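Local coordinates for mannosylglycerate hydrolase MGH1-like glycoside hydrolase domain-containing protein (Thermus thermophilus HB8, PDB 4WVA), which probably hydrolyses mannosylglycerate, a solute that thermophiles make under osmotic stress, into mannose and glycerate, and likewise splits glucosylglycerate, at residues G163-P168 / R348-G352; P195-P199 / F391-Y395. All coordinates share one frame. Residues are numbered along the deposited sequence.

Interaction 1. Residues G163-P168 / R348-G352; sequences GMDNSP and RYWRG. With TRS (2-amino-2-hydroxymethyl-propane-1,3-diol), chain D.
Two loops pack with Ser-167 and Trp-350 in closest register, CA to CA 4.9 Å. Gly-163, at positive phi (73°), offers its O to O3 of the bound Tris, 3.0 Å away; Trp-350 NE1 donates to the same O3 at 2.9 Å. Met-164 opens a type I turn closed by Ser-167 N to Met-164 O (3.0 Å). Its CA lies 3.3 Å from the centroid of the Trp-350 five-membered ring, 1° off the normal, a CH-pi contact, while SD makes an oblique Met-aromatic contact with the six-membered ring. Asp-165 (chi1 m) accepts from Tyr-349 OH at OD2, 2.8 Å. Asp-165 is probably the proton donor, and Gly-163, Tyr-349 and Trp-350 probably bind substrate, so Tris occupies the probable sugar pocket of this GH63 (alpha/alpha)6 barrel. Asn-166, chi1 p, sends OD1 to Trp-350 N (2.9 Å) inside the type II' turn 348-351, where Tyr-349 has phi 67° and psi -111°; Asn-166 O accepts from Arg-351 NH1 (2.9 Å), a guanidinium also paired with Asp-171 and Glu-345. One water links Ser-167 OG and Trp-350 O, 2.7 Å from each. Pro-168 CG lies over the Arg-351 guanidinium, 3.8 Å from CZ.

Interaction 2. Residues P195-P199 / F391-Y395; sequences PEERP and FREYY
Side chains bridge two backbones that stay apart: the nearest CA atoms, those of Glu-197 and Tyr-394, remain 9.5 Å apart and only 161 Å² is buried. Residues 195-197 form a 3-10 turn, with Arg-198 N bonded to Pro-195 O at 3.1 Å; segment 391-395 turns a corner at Glu-393 before strand 394-395. Tyr-394, with chi1 p (37°) and chi2 -82°, spans the gap and donates its OH to Glu-197 O at 2.6 Å. Arg-198 folds through three m torsions (-65°, -69°, -61°), bringing NH1 to 4.5 Å from Glu-393 OE2, beyond salt-bridge range. Glu-393 is extended (chi1 t, chi2 t). A water closes the gap: it accepts from Arg-198 NH1 (2.7 Å) and donates to Glu-393 OE1 (2.7 Å) and Tyr-394 OH (2.9 Å). Glu-393 is probably the proton acceptor of this inverting GH63 hydrolase, and Arg-198 probably binds substrate; Tyr-28 OH bonds both Glu-393 OE2 and Arg-198 NH1, so it and the water tie the probable catalytic base to this arginine. Asp-189 forms a salt bridge with Arg-198 NE. Arg-392 (chi1 to chi3 all m) and Glu-197 (chi1 m, chi2 t) instead meet at Gly-404, through its O and N respectively. Strand 394-395 pairs antiparallel with 402-403, Tyr-395 packs on helix 372-389, and Pro-199 leads into helix 201-216, resting on Tyr-204 and Tyr-207.

In the fold
Both contacts are buried, their centres 10 Å apart, and their segments alternate along the chain, so segments from distant parts of the sequence converge on one probable active site. Interaction 1 lies deeper, about 12 Å between its centre and that of the chain against 16 Å for interaction 2. It also buries over three times the area, 522 against 161 Å², combining aromatic packing with direct hydrogen bonds, whereas interaction 2 relies on one direct bond and a water. Each supplies one of the two probable catalytic carboxylates, the acid Asp-165 and the base Glu-393. They meet where Arg-348 NH1 probably bonds Arg-198 O (2.9 Å) and Tyr-349 CD1 packs against Tyr-394 CE1 (3.4 Å).

Interaction 1. Residues G163-P168 / R348-G352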
ATOM      1  N   GLY A 163     -20.722  18.140  -1.736  1.00 10.25           N
ATOM      2  CA  GLY A 163     -21.513  17.951  -2.943  1.00 10.18           C
ATOM      3  C   GLY A 163     -22.764  17.116  -2.736  1.00 10.15           C
ATOM      4  O   GLY A 163     -23.568  16.968  -3.665  1.00  9.99           O
ATOM      5  N   MET A 164     -22.957  16.610  -1.518  1.00  9.81           N
ATOM      6  CA  MET A 164     -24.021  15.676  -1.181  1.00 10.13           C
ATOM      7  C   MET A 164     -24.830  16.295  -0.044  1.00 10.60           C
ATOM      8  O   MET A 164     -24.857  15.837   1.105  1.00  9.77           O
ATOM      9  CB  MET A 164     -23.446  14.315  -0.813  1.00 10.44           C
ATOM     10  CG  MET A 164     -22.564  13.759  -1.905  1.00 10.69           C
ATOM     11  SD  MET A 164     -21.963  12.113  -1.491  1.00 10.67           S
ATOM     12  CE  MET A 164     -20.892  11.743  -2.883  1.00 11.51           C
ATOM     13  N   ASP A 165     -25.510  17.373  -0.422  1.00 10.83           N
ATOM     14  CA  ASP A 165     -25.943  18.402   0.525  1.00 11.14           C
ATOM     15  C   ASP A 165     -26.667  17.866   1.754  1.00 11.51           C
ATOM     16  O   ASP A 165     -26.349  18.237   2.876  1.00 12.40           O
ATOM     17  CB  ASP A 165     -26.873  19.420  -0.155  1.00 11.11           C
ATOM     18  CG  ASP A 165     -26.332  19.985  -1.453  1.00 11.62           C
ATOM     19  OD1 ASP A 165     -25.201  19.664  -1.891  1.00 11.64           O
ATOM     20  OD2 ASP A 165     -27.075  20.794  -2.066  1.00 12.55           O
ATOM     21  N   ASN A 166     -27.663  17.013   1.540  1.00 11.43           N
ATOM     22  CA  ASN A 166     -28.486  16.500   2.627  1.00 11.68           C
ATOM     23  C   ASN A 166     -28.261  15.018   2.916  1.00 11.88           C
ATOM     24  O   ASN A 166     -29.166  14.313   3.369  1.00 11.18           O
ATOM     25  CB  ASN A 166     -29.975  16.800   2.374  1.00 12.07           C
ATOM     26  CG  ASN A 166     -30.573  15.924   1.293  1.00 12.66           C
ATOM     27  OD1 ASN A 166     -29.851  15.390   0.428  1.00 11.87           O
ATOM     28  ND2 ASN A 166     -31.896  15.759   1.328  1.00 13.11           N
ATOM     29  N   SER A 167     -27.053  14.528   2.642  1.00 11.56           N
ATOM     30  CA  SER A 167     -26.715  13.152   3.008  1.00 11.50           C
ATOM     31  C   SER A 167     -27.114  12.902   4.466  1.00 11.40           C
ATOM     32  O   SER A 167     -26.858  13.762   5.302  1.00 11.17           O
ATOM     33  CB  SER A 167     -25.213  12.930   2.899  1.00 11.59           C
ATOM     34  OG  SER A 167     -24.890  11.598   3.282  1.00 11.08           O
ATOM     35  N   PRO A 168     -27.738  11.741   4.772  1.00 12.10           N
ATOM     36  CA  PRO A 168     -28.061  11.435   6.180  1.00 12.64           C
ATOM     37  C   PRO A 168     -26.840  11.421   7.089  1.00 12.85           C
ATOM     38  O   PRO A 168     -26.974  11.593   8.304  1.00 13.36           O
ATOM     39  CB  PRO A 168     -28.715  10.058   6.103  1.00 13.01           C
ATOM     40  CG  PRO A 168     -29.293  10.020   4.732  1.00 12.88           C
ATOM     41  CD  PRO A 168     -28.227  10.672   3.889  1.00 12.76           C
ATOM     42  N   ARG A 348     -35.631  11.845  -2.214  1.00 13.62           N
ATOM     43  CA  ARG A 348     -35.136  13.099  -1.636  1.00 13.52           C
ATOM     44  C   ARG A 348     -33.621  13.275  -1.735  1.00 13.05           C
ATOM     45  O   ARG A 348     -32.901  13.086  -0.746  1.00 13.55           O
ATOM     46  CB  ARG A 348     -35.603  13.308  -0.187  1.00 14.29           C
ATOM     47  CG  ARG A 348     -35.485  14.766   0.232  1.00 15.00           C
ATOM     48  CD  ARG A 348     -35.804  15.014   1.686  1.00 16.01           C
ATOM     49  NE  ARG A 348     -37.214  14.776   1.988  1.00 16.32           N
ATOM     50  CZ  ARG A 348     -38.190  15.673   1.835  1.00 17.63           C
ATOM     51  NH1 ARG A 348     -37.964  16.897   1.363  1.00 17.80           N
ATOM     52  NH2 ARG A 348     -39.427  15.329   2.159  1.00 18.95           N
ATOM     53  N   TYR A 349     -33.167  13.617  -2.941  1.00 12.54           N
ATOM     54  CA  TYR A 349     -31.862  14.233  -3.168  1.00 11.92           C
ATOM     55  C   TYR A 349     -30.743  13.233  -2.844  1.00 12.17           C
ATOM     56  O   TYR A 349     -30.581  12.269  -3.584  1.00 11.90           O
ATOM     57  CB  TYR A 349     -31.775  15.561  -2.386  1.00 12.07           C
ATOM     58  CG  TYR A 349     -30.843  16.637  -2.906  1.00 11.61           C
ATOM     59  CD1 TYR A 349     -30.573  16.794  -4.262  1.00 11.50           C
ATOM     60  CD2 TYR A 349     -30.301  17.572  -2.041  1.00 11.37           C
ATOM     61  CE1 TYR A 349     -29.755  17.820  -4.724  1.00 11.58           C
ATOM     62  CE2 TYR A 349     -29.492  18.588  -2.492  1.00 11.63           C
ATOM     63  CZ  TYR A 349     -29.205  18.709  -3.833  1.00 11.43           C
ATOM     64  OH  TYR A 349     -28.391  19.740  -4.282  1.00 11.69           O
ATOM     65  N   TRP A 350     -29.983  13.457  -1.768  1.00 11.72           N
ATOM     66  CA  TRP A 350     -28.891  12.533  -1.387  1.00 11.75           C
ATOM     67  C   TRP A 350     -29.235  11.514  -0.305  1.00 12.27           C
ATOM     68  O   TRP A 350     -28.347  10.906   0.282  1.00 11.72           O
ATOM     69  CB  TRP A 350     -27.657  13.366  -1.000  1.00 11.58           C
ATOM     70  CG  TRP A 350     -27.043  14.065  -2.155  1.00 11.34           C
ATOM     71  CD1 TRP A 350     -27.250  15.335  -2.538  1.00 11.45           C
ATOM     72  CD2 TRP A 350     -26.108  13.510  -3.085  1.00 11.34           C
ATOM     73  NE1 TRP A 350     -26.510  15.634  -3.652  1.00 11.79           N
ATOM     74  CE2 TRP A 350     -25.793  14.523  -4.008  1.00 11.19           C
ATOM     75  CE3 TRP A 350     -25.499  12.260  -3.215  1.00 11.17           C
ATOM     76  CZ2 TRP A 350     -24.903  14.327  -5.056  1.00 11.50           C
ATOM     77  CZ3 TRP A 350     -24.629  12.058  -4.275  1.00 11.09           C
ATOM     78  CH2 TRP A 350     -24.328  13.084  -5.168  1.00 11.06           C
ATOM     79  N   ARG A 351     -30.527  11.276  -0.070  1.00 12.44           N
ATOM     80  CA  ARG A 351     -30.963  10.368   0.965  1.00 12.54           C
ATOM     81  C   ARG A 351     -31.521   9.055   0.408  1.00 12.37           C
ATOM     82  O   ARG A 351     -32.287   8.375   1.075  1.00 12.75           O
ATOM     83  CB  ARG A 351     -32.002  11.086   1.849  1.00 13.18           C
ATOM     84  CG  ARG A 351     -31.469  12.406   2.379  1.00 13.36           C
ATOM     85  CD  ARG A 351     -32.447  13.099   3.300  1.00 14.18           C
ATOM     86  NE  ARG A 351     -32.605  12.445   4.591  1.00 14.91           N
ATOM     87  CZ  ARG A 351     -31.867  12.681   5.677  1.00 15.12           C
ATOM     88  NH1 ARG A 351     -30.838  13.528   5.655  1.00 14.84           N
ATOM     89  NH2 ARG A 351     -32.175  12.051   6.815  1.00 16.46           N
ATOM     90  N   GLY A 352     -31.112   8.677  -0.806  1.00 11.60           N
ATOM     91  CA  GLY A 352     -31.622   7.445  -1.426  1.00 11.79           C
ATOM     92  C   GLY A 352     -31.529   7.383  -2.947  1.00 11.87           C
ATOM     93  O   GLY A 352     -31.185   6.334  -3.506  1.00 12.09           O
TER
HETATM   94  C   TRS D 501     -25.734  20.229  -6.349  0.50 20.92           C
HETATM   95  C1  TRS D 501     -24.855  20.164  -7.588  0.50 20.72           C
HETATM   96  C2  TRS D 501     -25.874  21.702  -5.954  0.50 19.80           C
HETATM   97  C3  TRS D 501     -25.175  19.369  -5.219  0.50 21.31           C
HETATM   98  N   TRS D 501     -27.049  19.636  -6.699  0.50 20.93           N
HETATM   99  O1  TRS D 501     -25.414  20.973  -8.647  0.50 19.92           O
HETATM  100  O2  TRS D 501     -26.388  21.921  -4.630  0.50 19.04           O
HETATM  101  O3  TRS D 501     -26.010  18.214  -4.955  0.50 22.14           O
HETATM  102  O   HOH W   1     -25.799  10.423   1.063  1.00 11.21           O

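Interaction 2. Residues P195-P199 / F391-Y395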
ATOM      1  N   PRO A 195     -40.539  20.361  -3.546  1.00 19.32           N
ATOM      2  CA  PRO A 195     -39.896  20.316  -2.232  1.00 19.76           C
ATOM      3  C   PRO A 195     -39.630  18.915  -1.682  1.00 19.33           C
ATOM      4  O   PRO A 195     -38.676  18.756  -0.929  1.00 19.12           O
ATOM      5  CB  PRO A 195     -40.902  21.060  -1.323  1.00 20.27           C
ATOM      6  CG  PRO A 195     -41.581  22.009  -2.241  1.00 20.36           C
ATOM      7  CD  PRO A 195     -41.709  21.268  -3.543  1.00 20.17           C
ATOM      8  N   GLU A 196     -40.450  17.925  -2.047  1.00 19.20           N
ATOM      9  CA  GLU A 196     -40.286  16.550  -1.571  1.00 19.41           C
ATOM     10  C   GLU A 196     -38.972  15.925  -2.074  1.00 17.60           C
ATOM     11  O   GLU A 196     -38.512  14.924  -1.526  1.00 16.57           O
ATOM     12  CB  GLU A 196     -41.466  15.667  -1.986  1.00 23.03           C
ATOM     13  CG  GLU A 196     -42.778  15.999  -1.279  1.00 26.48           C
ATOM     14  CD  GLU A 196     -43.914  15.053  -1.655  1.00 31.96           C
ATOM     15  OE1 GLU A 196     -43.667  13.836  -1.813  1.00 36.62           O
ATOM     16  OE2 GLU A 196     -45.069  15.525  -1.788  1.00 36.35           O
ATOM     17  N   GLU A 197     -38.379  16.532  -3.110  1.00 16.06           N
ATOM     18  CA  GLU A 197     -37.142  16.020  -3.708  1.00 15.84           C
ATOM     19  C   GLU A 197     -35.926  16.834  -3.285  1.00 15.14           C
ATOM     20  O   GLU A 197     -34.806  16.571  -3.737  1.00 15.46           O
ATOM     21  CB  GLU A 197     -37.279  16.031  -5.237  1.00 15.71           C
ATOM     22  CG  GLU A 197     -38.328  15.052  -5.736  1.00 16.43           C
ATOM     23  CD  GLU A 197     -38.687  15.233  -7.201  1.00 17.90           C
ATOM     24  OE1 GLU A 197     -37.957  15.894  -7.946  1.00 15.85           O
ATOM     25  OE2 GLU A 197     -39.724  14.665  -7.614  1.00 21.16           O
ATOM     26  N   ARG A 198     -36.130  17.801  -2.403  1.00 15.32           N
ATOM     27  CA  ARG A 198     -35.101  18.751  -1.981  1.00 15.08           C
ATOM     28  C   ARG A 198     -34.831  18.702  -0.473  1.00 15.44           C
ATOM     29  O   ARG A 198     -35.617  18.120   0.287  1.00 15.72           O
ATOM     30  CB  ARG A 198     -35.558  20.164  -2.350  1.00 15.17           C
ATOM     31  CG  ARG A 198     -35.670  20.407  -3.850  1.00 15.08           C
ATOM     32  CD  ARG A 198     -34.304  20.422  -4.549  1.00 15.23           C
ATOM     33  NE  ARG A 198     -33.429  21.482  -4.037  1.00 15.07           N
ATOM     34  CZ  ARG A 198     -32.163  21.666  -4.416  1.00 15.76           C
ATOM     35  NH1 ARG A 198     -31.629  20.856  -5.323  1.00 16.00           N
ATOM     36  NH2 ARG A 198     -31.437  22.656  -3.891  1.00 16.30           N
ATOM     37  N   PRO A 199     -33.720  19.331  -0.030  1.00 15.28           N
ATOM     38  CA  PRO A 199     -33.518  19.448   1.417  1.00 15.78           C
ATOM     39  C   PRO A 199     -34.695  20.167   2.060  1.00 17.13           C
ATOM     40  O   PRO A 199     -35.328  21.005   1.419  1.00 17.58           O
ATOM     41  CB  PRO A 199     -32.256  20.311   1.538  1.00 15.55           C
ATOM     42  CG  PRO A 199     -31.542  20.131   0.240  1.00 15.05           C
ATOM     43  CD  PRO A 199     -32.643  20.007  -0.781  1.00 14.99           C
ATOM     44  N   PHE A 391     -32.306  13.046 -18.949  1.00 12.73           N
ATOM     45  CA  PHE A 391     -31.133  13.485 -18.186  1.00 12.29           C
ATOM     46  C   PHE A 391     -31.589  14.302 -17.003  1.00 12.17           C
ATOM     47  O   PHE A 391     -31.859  15.487 -17.121  1.00 12.42           O
ATOM     48  CB  PHE A 391     -30.198  14.248 -19.105  1.00 12.20           C
ATOM     49  CG  PHE A 391     -29.746  13.424 -20.286  1.00 12.52           C
ATOM     50  CD1 PHE A 391     -28.871  12.369 -20.108  1.00 12.59           C
ATOM     51  CD2 PHE A 391     -30.248  13.660 -21.561  1.00 12.97           C
ATOM     52  CE1 PHE A 391     -28.472  11.582 -21.174  1.00 12.46           C
ATOM     53  CE2 PHE A 391     -29.854  12.879 -22.637  1.00 13.19           C
ATOM     54  CZ  PHE A 391     -28.963  11.845 -22.449  1.00 12.92           C
ATOM     55  N   ARG A 392     -31.677  13.623 -15.870  1.00 12.29           N
ATOM     56  CA  ARG A 392     -32.194  14.185 -14.638  1.00 12.38           C
ATOM     57  C   ARG A 392     -31.085  14.178 -13.603  1.00 11.85           C
ATOM     58  O   ARG A 392     -30.069  13.468 -13.742  1.00 11.84           O
ATOM     59  CB  ARG A 392     -33.368  13.363 -14.115  1.00 13.32           C
ATOM     60  CG  ARG A 392     -34.565  13.332 -15.071  1.00 13.84           C
ATOM     61  CD  ARG A 392     -35.197  14.698 -15.282  1.00 14.09           C
ATOM     62  NE  ARG A 392     -35.670  15.316 -14.039  1.00 14.93           N
ATOM     63  CZ  ARG A 392     -36.857  15.109 -13.478  1.00 15.35           C
ATOM     64  NH1 ARG A 392     -37.731  14.274 -14.026  1.00 15.14           N
ATOM     65  NH2 ARG A 392     -37.168  15.719 -12.340  1.00 16.18           N
ATOM     66  N   GLU A 393     -31.290  14.968 -12.561  1.00 11.85           N
ATOM     67  CA  GLU A 393     -30.293  15.101 -11.503  1.00 11.39           C
ATOM     68  C   GLU A 393     -30.121  13.779 -10.720  1.00 11.29           C
ATOM     69  O   GLU A 393     -28.993  13.401 -10.367  1.00 11.06           O
ATOM     70  CB  GLU A 393     -30.648  16.274 -10.593  1.00 11.62           C
ATOM     71  CG  GLU A 393     -29.505  16.804  -9.745  1.00 11.66           C
ATOM     72  CD  GLU A 393     -29.894  18.022  -8.911  1.00 12.05           C
ATOM     73  OE1 GLU A 393     -31.036  18.516  -9.078  1.00 11.90           O
ATOM     74  OE2 GLU A 393     -29.055  18.505  -8.100  1.00 12.40           O
ATOM     75  N   TYR A 394     -31.219  13.080 -10.429  1.00 11.01           N
ATOM     76  CA  TYR A 394     -31.158  11.810  -9.711  1.00 11.15           C
ATOM     77  C   TYR A 394     -32.416  11.023 -10.023  1.00 11.44           C
ATOM     78  O   TYR A 394     -33.325  11.541 -10.693  1.00 10.82           O
ATOM     79  CB  TYR A 394     -30.957  11.994  -8.198  1.00 11.21           C
ATOM     80  CG  TYR A 394     -31.693  13.171  -7.607  1.00 11.25           C
ATOM     81  CD1 TYR A 394     -31.160  14.449  -7.699  1.00 11.49           C
ATOM     82  CD2 TYR A 394     -32.909  13.013  -6.961  1.00 11.67           C
ATOM     83  CE1 TYR A 394     -31.827  15.536  -7.202  1.00 11.63           C
ATOM     84  CE2 TYR A 394     -33.572  14.104  -6.441  1.00 11.75           C
ATOM     85  CZ  TYR A 394     -33.020  15.366  -6.566  1.00 11.70           C
ATOM     86  OH  TYR A 394     -33.649  16.496  -6.064  1.00 12.58           O
ATOM     87  N   TYR A 395     -32.429   9.782  -9.574  1.00 11.74           N
ATOM     88  CA  TYR A 395     -33.472   8.836  -9.948  1.00 11.97           C
ATOM     89  C   TYR A 395     -33.893   8.019  -8.755  1.00 12.72           C
ATOM     90  O   TYR A 395     -33.071   7.634  -7.934  1.00 12.20           O
ATOM     91  CB  TYR A 395     -33.002   7.903 -11.069  1.00 11.87           C
ATOM     92  CG  TYR A 395     -32.534   8.637 -12.301  1.00 11.98           C
ATOM     93  CD1 TYR A 395     -31.237   9.139 -12.380  1.00 11.51           C
ATOM     94  CD2 TYR A 395     -33.385   8.858 -13.381  1.00 11.66           C
ATOM     95  CE1 TYR A 395     -30.798   9.820 -13.496  1.00 11.60           C
ATOM     96  CE2 TYR A 395     -32.950   9.553 -14.495  1.00 11.85           C
ATOM     97  CZ  TYR A 395     -31.658  10.041 -14.546  1.00 11.54           C
ATOM     98  OH  TYR A 395     -31.204  10.732 -15.646  1.00 12.12           O
TER
HETATM   99  O   HOH W   2     -32.766  19.073  -7.062  1.00 11.64           O